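Local coordinates for NIF3-related protein (Bacillus cereus, PDB 2GX8) that is of unknown function but belongs to the NIF3 family and carries a two-zinc site, together with a domain proposed to be regulatory, at residues C[69-74]-C[361-366]; C[92-97]-C[123-128]. All blocks are in the same frame, centred on the assembly; numbering follows the deposited sequence.

Contact 1: residues C[69-74]-C[361-366]; sequences IALDVT and KVMKQG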
ATOM      1  N   ILE C  69      37.097  12.468  10.481  1.00 51.49           N
ATOM      2  CA  ILE C  69      36.471  11.429   9.704  1.00 50.13           C
ATOM      3  C   ILE C  69      36.134  10.292  10.677  1.00 51.24           C
ATOM      4  O   ILE C  69      37.013   9.799  11.402  1.00 50.51           O
ATOM      5  CB  ILE C  69      37.370  10.898   8.582  1.00 51.03           C
ATOM      6  CG1 ILE C  69      38.047  12.052   7.822  1.00 46.57           C
ATOM      7  CG2 ILE C  69      36.553  10.083   7.618  1.00 47.90           C
ATOM      8  CD1 ILE C  69      37.046  12.988   7.175  1.00 45.53           C
ATOM      9  N   ALA C  70      34.866   9.880  10.682  1.00 50.16           N
ATOM     10  CA  ALA C  70      34.405   8.799  11.560  1.00 51.23           C
ATOM     11  C   ALA C  70      33.625   7.753  10.801  1.00 51.54           C
ATOM     12  O   ALA C  70      33.154   8.016   9.697  1.00 52.93           O
ATOM     13  CB  ALA C  70      33.519   9.369  12.690  1.00 49.04           C
ATOM     14  N   LEU C  71      33.490   6.572  11.406  1.00 52.13           N
ATOM     15  CA  LEU C  71      32.635   5.532  10.865  1.00 52.82           C
ATOM     16  C   LEU C  71      31.278   5.670  11.604  1.00 55.89           C
ATOM     17  O   LEU C  71      30.238   5.943  10.989  1.00 58.34           O
ATOM     18  CB  LEU C  71      33.279   4.147  11.018  1.00 51.64           C
ATOM     19  CG  LEU C  71      32.401   2.923  10.704  1.00 52.72           C
ATOM     20  CD1 LEU C  71      32.009   2.915   9.257  1.00 53.56           C
ATOM     21  CD2 LEU C  71      33.078   1.610  11.053  1.00 47.44           C
ATOM     22  N   ASP C  72      31.306   5.540  12.929  1.00 55.87           N
ATOM     23  CA  ASP C  72      30.135   5.674  13.781  1.00 55.49           C
ATOM     24  C   ASP C  72      30.289   6.924  14.627  1.00 56.43           C
ATOM     25  O   ASP C  72      31.385   7.158  15.163  1.00 54.58           O
ATOM     26  CB  ASP C  72      30.086   4.470  14.712  1.00 54.55           C
ATOM     27  CG  ASP C  72      30.026   3.176  13.949  1.00 56.62           C
ATOM     28  OD1 ASP C  72      29.113   3.096  13.104  1.00 54.15           O
ATOM     29  OD2 ASP C  72      30.859   2.244  14.180  1.00 55.89           O
ATOM     30  N   VAL C  73      29.228   7.737  14.734  1.00 56.23           N
ATOM     31  CA  VAL C  73      29.310   8.890  15.606  1.00 58.19           C
ATOM     32  C   VAL C  73      28.789   8.511  16.973  1.00 58.87           C
ATOM     33  O   VAL C  73      27.614   8.658  17.257  1.00 60.75           O
ATOM     34  CB  VAL C  73      28.535  10.114  15.091  1.00 59.53           C
ATOM     35  CG1 VAL C  73      28.726  11.282  16.042  1.00 58.33           C
ATOM     36  CG2 VAL C  73      28.977  10.486  13.687  1.00 56.82           C
ATOM     37  N   THR C  74      29.662   7.981  17.813  1.00 59.65           N
ATOM     38  CA  THR C  74      29.296   7.606  19.185  1.00 59.29           C
ATOM     39  C   THR C  74      29.644   8.817  20.032  1.00 59.34           C
ATOM     40  O   THR C  74      30.229   9.769  19.520  1.00 59.38           O
ATOM     41  CB  THR C  74      30.153   6.445  19.663  1.00 59.45           C
ATOM     42  OG1 THR C  74      31.526   6.854  19.648  1.00 60.95           O
ATOM     43  CG2 THR C  74      30.005   5.269  18.720  1.00 61.70           C
ATOM     44  N   LYS C 361      35.951   0.448   8.892  1.00 54.27           N
ATOM     45  CA  LYS C 361      36.721   1.463   9.569  1.00 54.26           C
ATOM     46  C   LYS C 361      37.906   1.939   8.701  1.00 53.75           C
ATOM     47  O   LYS C 361      38.477   2.992   8.966  1.00 54.10           O
ATOM     48  CB  LYS C 361      37.214   0.876  10.894  1.00 52.72           C
ATOM     49  CG  LYS C 361      38.210  -0.263  10.701  1.00 54.96           C
ATOM     50  CD  LYS C 361      38.726  -0.749  12.017  1.00 58.24           C
ATOM     51  CE  LYS C 361      39.804  -1.825  11.859  1.00 61.91           C
ATOM     52  NZ  LYS C 361      39.274  -3.181  11.724  1.00 60.89           N
ATOM     53  N   VAL C 362      38.265   1.170   7.660  1.00 53.98           N
ATOM     54  CA  VAL C 362      39.410   1.512   6.765  1.00 54.44           C
ATOM     55  C   VAL C 362      39.136   2.797   6.029  1.00 54.48           C
ATOM     56  O   VAL C 362      40.009   3.451   5.498  1.00 55.01           O
ATOM     57  CB  VAL C 362      39.643   0.437   5.708  1.00 53.72           C
ATOM     58  CG1 VAL C 362      40.244  -0.781   6.342  1.00 54.45           C
ATOM     59  CG2 VAL C 362      38.324   0.112   4.976  1.00 53.14           C
ATOM     60  N   MET C 363      37.869   3.135   6.015  1.00 55.31           N
ATOM     61  CA  MET C 363      37.377   4.302   5.350  1.00 55.98           C
ATOM     62  C   MET C 363      37.791   5.608   6.035  1.00 55.62           C
ATOM     63  O   MET C 363      37.839   6.643   5.398  1.00 55.68           O
ATOM     64  CB  MET C 363      35.866   4.091   5.162  1.00 55.33           C
ATOM     65  CG  MET C 363      34.992   5.249   5.253  1.00 57.78           C
ATOM     66  SD  MET C 363      34.655   5.700   6.964  1.00 54.29           S
ATOM     67  CE  MET C 363      34.346   7.439   6.546  1.00 47.44           C
ATOM     68  N   LYS C 364      38.134   5.555   7.322  1.00 56.35           N
ATOM     69  CA  LYS C 364      38.520   6.784   8.027  1.00 55.99           C
ATOM     70  C   LYS C 364      39.862   7.298   7.563  1.00 56.06           C
ATOM     71  O   LYS C 364      39.975   8.464   7.228  1.00 56.25           O
ATOM     72  CB  LYS C 364      38.624   6.588   9.524  1.00 55.86           C
ATOM     73  CG  LYS C 364      37.493   5.900  10.209  1.00 56.91           C
ATOM     74  CD  LYS C 364      37.928   5.848  11.642  1.00 55.60           C
ATOM     75  CE  LYS C 364      37.604   4.564  12.259  1.00 50.81           C
ATOM     76  NZ  LYS C 364      38.244   4.498  13.581  1.00 49.57           N
ATOM     77  N   GLN C 365      40.877   6.439   7.592  1.00 56.25           N
ATOM     78  CA  GLN C 365      42.228   6.820   7.173  1.00 58.30           C
ATOM     79  C   GLN C 365      42.234   7.063   5.671  1.00 58.34           C
ATOM     80  O   GLN C 365      42.992   7.897   5.184  1.00 58.92           O
ATOM     81  CB  GLN C 365      43.238   5.714   7.495  1.00 59.27           C
ATOM     82  CG  GLN C 365      43.426   5.356   8.980  1.00 62.20           C
ATOM     83  CD  GLN C 365      44.614   6.032   9.632  1.00 66.45           C
ATOM     84  OE1 GLN C 365      44.589   6.336  10.832  1.00 68.57           O
ATOM     85  NE2 GLN C 365      45.673   6.249   8.854  1.00 66.26           N
ATOM     86  N   GLY C 366      41.381   6.331   4.950  1.00 58.29           N
ATOM     87  CA  GLY C 366      41.262   6.461   3.496  1.00 58.51           C
ATOM     88  C   GLY C 366      40.707   7.797   3.052  1.00 58.31           C
ATOM     89  O   GLY C 366      41.308   8.487   2.213  1.00 58.95           O
TER

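Contact 2: residues C[92-97]-C[123-128]; sequences HHPLIF and IYAAHT. With ZN (zinc ion), chain L; ZN (zinc ion), chain M.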
ATOM      1  N   HIS C  92      30.462   7.896   8.111  1.00 53.94           N
ATOM      2  CA  HIS C  92      30.012   6.961   7.126  1.00 53.62           C
ATOM      3  C   HIS C  92      28.615   6.472   7.413  1.00 53.61           C
ATOM      4  O   HIS C  92      27.794   6.377   6.494  1.00 50.98           O
ATOM      5  CB  HIS C  92      30.968   5.773   7.088  1.00 53.62           C
ATOM      6  CG  HIS C  92      30.643   4.764   6.041  1.00 54.21           C
ATOM      7  ND1 HIS C  92      30.386   5.111   4.732  1.00 56.43           N
ATOM      8  CD2 HIS C  92      30.607   3.412   6.085  1.00 52.39           C
ATOM      9  CE1 HIS C  92      30.158   4.018   4.028  1.00 49.57           C
ATOM     10  NE2 HIS C  92      30.295   2.976   4.823  1.00 52.42           N
ATOM     11  N   HIS C  93      28.349   6.113   8.675  1.00 54.14           N
ATOM     12  CA  HIS C  93      27.009   5.689   9.054  1.00 54.11           C
ATOM     13  C   HIS C  93      26.296   6.914   9.587  1.00 55.47           C
ATOM     14  O   HIS C  93      26.807   7.577  10.479  1.00 56.29           O
ATOM     15  CB  HIS C  93      27.012   4.630  10.136  1.00 53.24           C
ATOM     16  CG  HIS C  93      27.683   3.376   9.741  1.00 53.92           C
ATOM     17  ND1 HIS C  93      28.428   2.633  10.622  1.00 55.32           N
ATOM     18  CD2 HIS C  93      27.738   2.730   8.557  1.00 53.91           C
ATOM     19  CE1 HIS C  93      28.873   1.548  10.013  1.00 57.72           C
ATOM     20  NE2 HIS C  93      28.489   1.597   8.751  1.00 59.41           N
ATOM     21  N   PRO C  94      25.119   7.219   9.026  1.00 56.44           N
ATOM     22  CA  PRO C  94      24.327   8.373   9.431  1.00 57.49           C
ATOM     23  C   PRO C  94      24.032   8.344  10.933  1.00 56.71           C
ATOM     24  O   PRO C  94      23.692   7.314  11.441  1.00 56.76           O
ATOM     25  CB  PRO C  94      23.007   8.184   8.659  1.00 56.51           C
ATOM     26  CG  PRO C  94      23.313   7.281   7.552  1.00 57.64           C
ATOM     27  CD  PRO C  94      24.481   6.446   7.946  1.00 57.05           C
ATOM     28  N   LEU C  95      24.176   9.462  11.623  1.00 57.41           N
ATOM     29  CA  LEU C  95      23.780   9.542  13.042  1.00 57.10           C
ATOM     30  C   LEU C  95      22.241   9.513  13.149  1.00 56.63           C
ATOM     31  O   LEU C  95      21.687   8.866  14.023  1.00 56.62           O
ATOM     32  CB  LEU C  95      24.359  10.783  13.709  1.00 56.04           C
ATOM     33  CG  LEU C  95      23.900  11.192  15.123  1.00 58.65           C
ATOM     34  CD1 LEU C  95      24.291  10.199  16.212  1.00 54.33           C
ATOM     35  CD2 LEU C  95      24.506  12.564  15.417  1.00 53.97           C
ATOM     36  N   ILE C  96      21.552  10.213  12.260  1.00 56.06           N
ATOM     37  CA  ILE C  96      20.109  10.093  12.237  1.00 55.51           C
ATOM     38  C   ILE C  96      19.815   9.169  11.079  1.00 56.99           C
ATOM     39  O   ILE C  96      20.131   9.512   9.951  1.00 57.44           O
ATOM     40  CB  ILE C  96      19.408  11.420  11.929  1.00 54.93           C
ATOM     41  CG1 ILE C  96      19.705  12.449  13.016  1.00 53.99           C
ATOM     42  CG2 ILE C  96      17.895  11.211  11.804  1.00 53.43           C
ATOM     43  CD1 ILE C  96      19.085  13.794  12.743  1.00 52.64           C
ATOM     44  N   PHE C  97      19.257   7.990  11.335  1.00 58.40           N
ATOM     45  CA  PHE C  97      18.874   7.115  10.234  1.00 59.28           C
ATOM     46  C   PHE C  97      17.345   7.100  10.205  1.00 58.69           C
ATOM     47  O   PHE C  97      16.739   7.520   9.234  1.00 58.62           O
ATOM     48  CB  PHE C  97      19.467   5.702  10.320  1.00 61.66           C
ATOM     49  CG  PHE C  97      19.325   4.935   9.023  1.00 63.60           C
ATOM     50  CD1 PHE C  97      20.195   5.190   7.959  1.00 65.00           C
ATOM     51  CD2 PHE C  97      18.281   4.023   8.839  1.00 68.08           C
ATOM     52  CE1 PHE C  97      20.052   4.535   6.749  1.00 67.12           C
ATOM     53  CE2 PHE C  97      18.119   3.344   7.619  1.00 67.90           C
ATOM     54  CZ  PHE C  97      19.003   3.603   6.574  1.00 66.91           C
ATOM     55  N   ILE C 123      27.425  17.571  11.786  1.00 54.64           N
ATOM     56  CA  ILE C 123      27.488  16.144  11.519  1.00 54.44           C
ATOM     57  C   ILE C 123      27.020  15.948  10.078  1.00 55.71           C
ATOM     58  O   ILE C 123      25.896  16.295   9.713  1.00 54.06           O
ATOM     59  CB  ILE C 123      26.604  15.353  12.492  1.00 55.86           C
ATOM     60  CG1 ILE C 123      27.041  15.576  13.945  1.00 55.62           C
ATOM     61  CG2 ILE C 123      26.604  13.830  12.151  1.00 53.03           C
ATOM     62  CD1 ILE C 123      28.456  15.120  14.223  1.00 57.63           C
ATOM     63  N   TYR C 124      27.904  15.389   9.257  1.00 56.55           N
ATOM     64  CA  TYR C 124      27.605  15.168   7.861  1.00 56.51           C
ATOM     65  C   TYR C 124      27.653  13.673   7.558  1.00 56.91           C
ATOM     66  O   TYR C 124      28.621  12.991   7.928  1.00 58.73           O
ATOM     67  CB  TYR C 124      28.612  15.966   7.010  1.00 57.49           C
ATOM     68  CG  TYR C 124      28.492  15.771   5.514  1.00 57.63           C
ATOM     69  CD1 TYR C 124      29.159  14.711   4.881  1.00 58.15           C
ATOM     70  CD2 TYR C 124      27.751  16.642   4.733  1.00 56.42           C
ATOM     71  CE1 TYR C 124      29.082  14.514   3.530  1.00 56.53           C
ATOM     72  CE2 TYR C 124      27.667  16.448   3.347  1.00 57.91           C
ATOM     73  CZ  TYR C 124      28.344  15.379   2.768  1.00 57.33           C
ATOM     74  OH  TYR C 124      28.292  15.142   1.423  1.00 57.44           O
ATOM     75  N   ALA C 125      26.629  13.136   6.898  1.00 55.13           N
ATOM     76  CA  ALA C 125      26.665  11.697   6.603  1.00 54.83           C
ATOM     77  C   ALA C 125      27.055  11.393   5.166  1.00 54.74           C
ATOM     78  O   ALA C 125      26.531  11.988   4.228  1.00 54.41           O
ATOM     79  CB  ALA C 125      25.356  11.050   6.925  1.00 53.95           C
ATOM     80  N   ALA C 126      27.983  10.462   5.004  1.00 54.89           N
ATOM     81  CA  ALA C 126      28.398  10.005   3.688  1.00 55.97           C
ATOM     82  C   ALA C 126      28.265   8.497   3.696  1.00 56.75           C
ATOM     83  O   ALA C 126      29.248   7.789   3.929  1.00 57.61           O
ATOM     84  CB  ALA C 126      29.804  10.373   3.475  1.00 55.99           C
ATOM     85  N   HIS C 127      27.059   7.995   3.454  1.00 57.10           N
ATOM     86  CA  HIS C 127      26.835   6.565   3.567  1.00 57.92           C
ATOM     87  C   HIS C 127      27.062   5.756   2.294  1.00 57.23           C
ATOM     88  O   HIS C 127      28.210   5.503   1.949  1.00 56.97           O
ATOM     89  CB  HIS C 127      25.512   6.262   4.301  1.00 59.04           C
ATOM     90  CG  HIS C 127      25.355   4.828   4.725  1.00 62.21           C
ATOM     91  ND1 HIS C 127      24.125   4.199   4.794  1.00 68.11           N
ATOM     92  CD2 HIS C 127      26.274   3.889   5.054  1.00 63.90           C
ATOM     93  CE1 HIS C 127      24.292   2.939   5.161  1.00 68.80           C
ATOM     94  NE2 HIS C 127      25.588   2.722   5.317  1.00 71.14           N
ATOM     95  N   THR C 128      26.012   5.358   1.580  1.00 57.02           N
ATOM     96  CA  THR C 128      26.227   4.505   0.405  1.00 57.11           C
ATOM     97  C   THR C 128      27.055   5.132  -0.698  1.00 56.52           C
ATOM     98  O   THR C 128      27.648   4.417  -1.500  1.00 56.57           O
ATOM     99  CB  THR C 128      24.946   3.901  -0.175  1.00 57.47           C
ATOM    100  OG1 THR C 128      23.979   4.939  -0.329  1.00 58.18           O
ATOM    101  CG2 THR C 128      24.405   2.786   0.743  1.00 58.94           C
TER
HETATM  102 ZN    ZN L 374      27.938   0.155   7.108  1.00 55.72          ZN
HETATM  103 ZN    ZN M 375      29.232   1.112   4.196  1.00 60.75          ZN

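Contact 1: residues C[69-74]-C[361-366]
Strand 66-70 of the five-stranded mixed sheet meets the N-terminal part of helix 362-377 here, where I69 and L71 pack against M363, K364 and K361 beside the dizinc site. The register supports a helix lying against the strand end, since the CA atoms of I69 and K364 are 5.3 Å apart and those of L71 and K361 5.9 Å. M363 makes the tightest approach. Its chain, bent at chi2 (-80°), ends with the methyl against the strand: CE lies 3.6 Å from I69 CG2 and 3.4 Å from A70 O, so it touches both a branch and the backbone. I69 CG2 is anti to the backbone N (chi1 -45° places CG1 beside that N), and this branch also comes within 3.8 Å of K364 O. At L71, the CD2 methyl sits 3.8 Å from K361 N, while CD1 reaches toward M363 SD. K364 lays its aliphatic CB, CG and CD alongside I69 O, and its ammonium continues to S387 O; K361 sends NZ to L292 O. The helix also packs on helix 137-145, V362 on L140 and L141 and M363 on V137. Between the two segments the contact is van der Waals, methyls and methylenes meeting one another and backbone atoms: the lysines contribute methylenes or backbone here, and their charged ends find carbonyl partners beyond it.

Contact 2: residues C[92-97]-C[123-128]
The dizinc site of this NIF3-family protein is built partly on the H92-H93 pair, which follows strand 88-91 and packs against the end of the neighbouring parallel strand 122-125. H92 NE2 binds one zinc at 2.2 Å, with D131 and E360 completing its protein ligands; H93 NE2 binds the other, with H357 and E360, so E360 bridges the metals, and H93 ND1 is hydrogen-bonded to D72. The opposite ring nitrogen of H92 is held by the second segment: ND1 donates to A126 O (3.0 Å, N-H...O angle 148°), in the carbonyl plane although the oxygen is tilted 20° from the imidazole plane. This second-shell bond probably helps fix the rotation of the ring, and is consistent with a proton on ND1 while NE2 binds zinc. With CG anti to the backbone N (chi1 -167°), H127 turns its edge to the face of H92 in a T-shaped pair, centroids 5.3 Å apart; its ND1 is hydrogen-bonded to D51. P94 CD sits over a face of the H127 ring in a CH-pi contact, 4.1 Å from the centroid. Farther from the metals the contact becomes apolar, P94 meeting A125 CB and L95 meeting I123. The backbones also meet through CA-H...O contacts, one of them with H127 CA 3.1 Å from H92 O.

Overall arrangement
Both contacts are buried and reach the same five-stranded sheet, with centres 11 Å apart. Contact 1 attaches helix 362-377 to strand 66-70 through van der Waals packing, whereas contact 2 joins two segments at the ends of strands 88-91 and 122-125 and is polar and aromatic near the metals. They meet directly: D72 OD1 lies 2.6 Å from H93 ND1, a probable hydrogen bond placing a carboxylate behind a zinc ligand, and L71 O lies 3.0 Å from H93 N. L71 CD1 also packs 3.5 Å from H92 CD2. Segment 69-74 thus probably helps position the zinc ligands of contact 2, D72 from beyond its packing with 361-366.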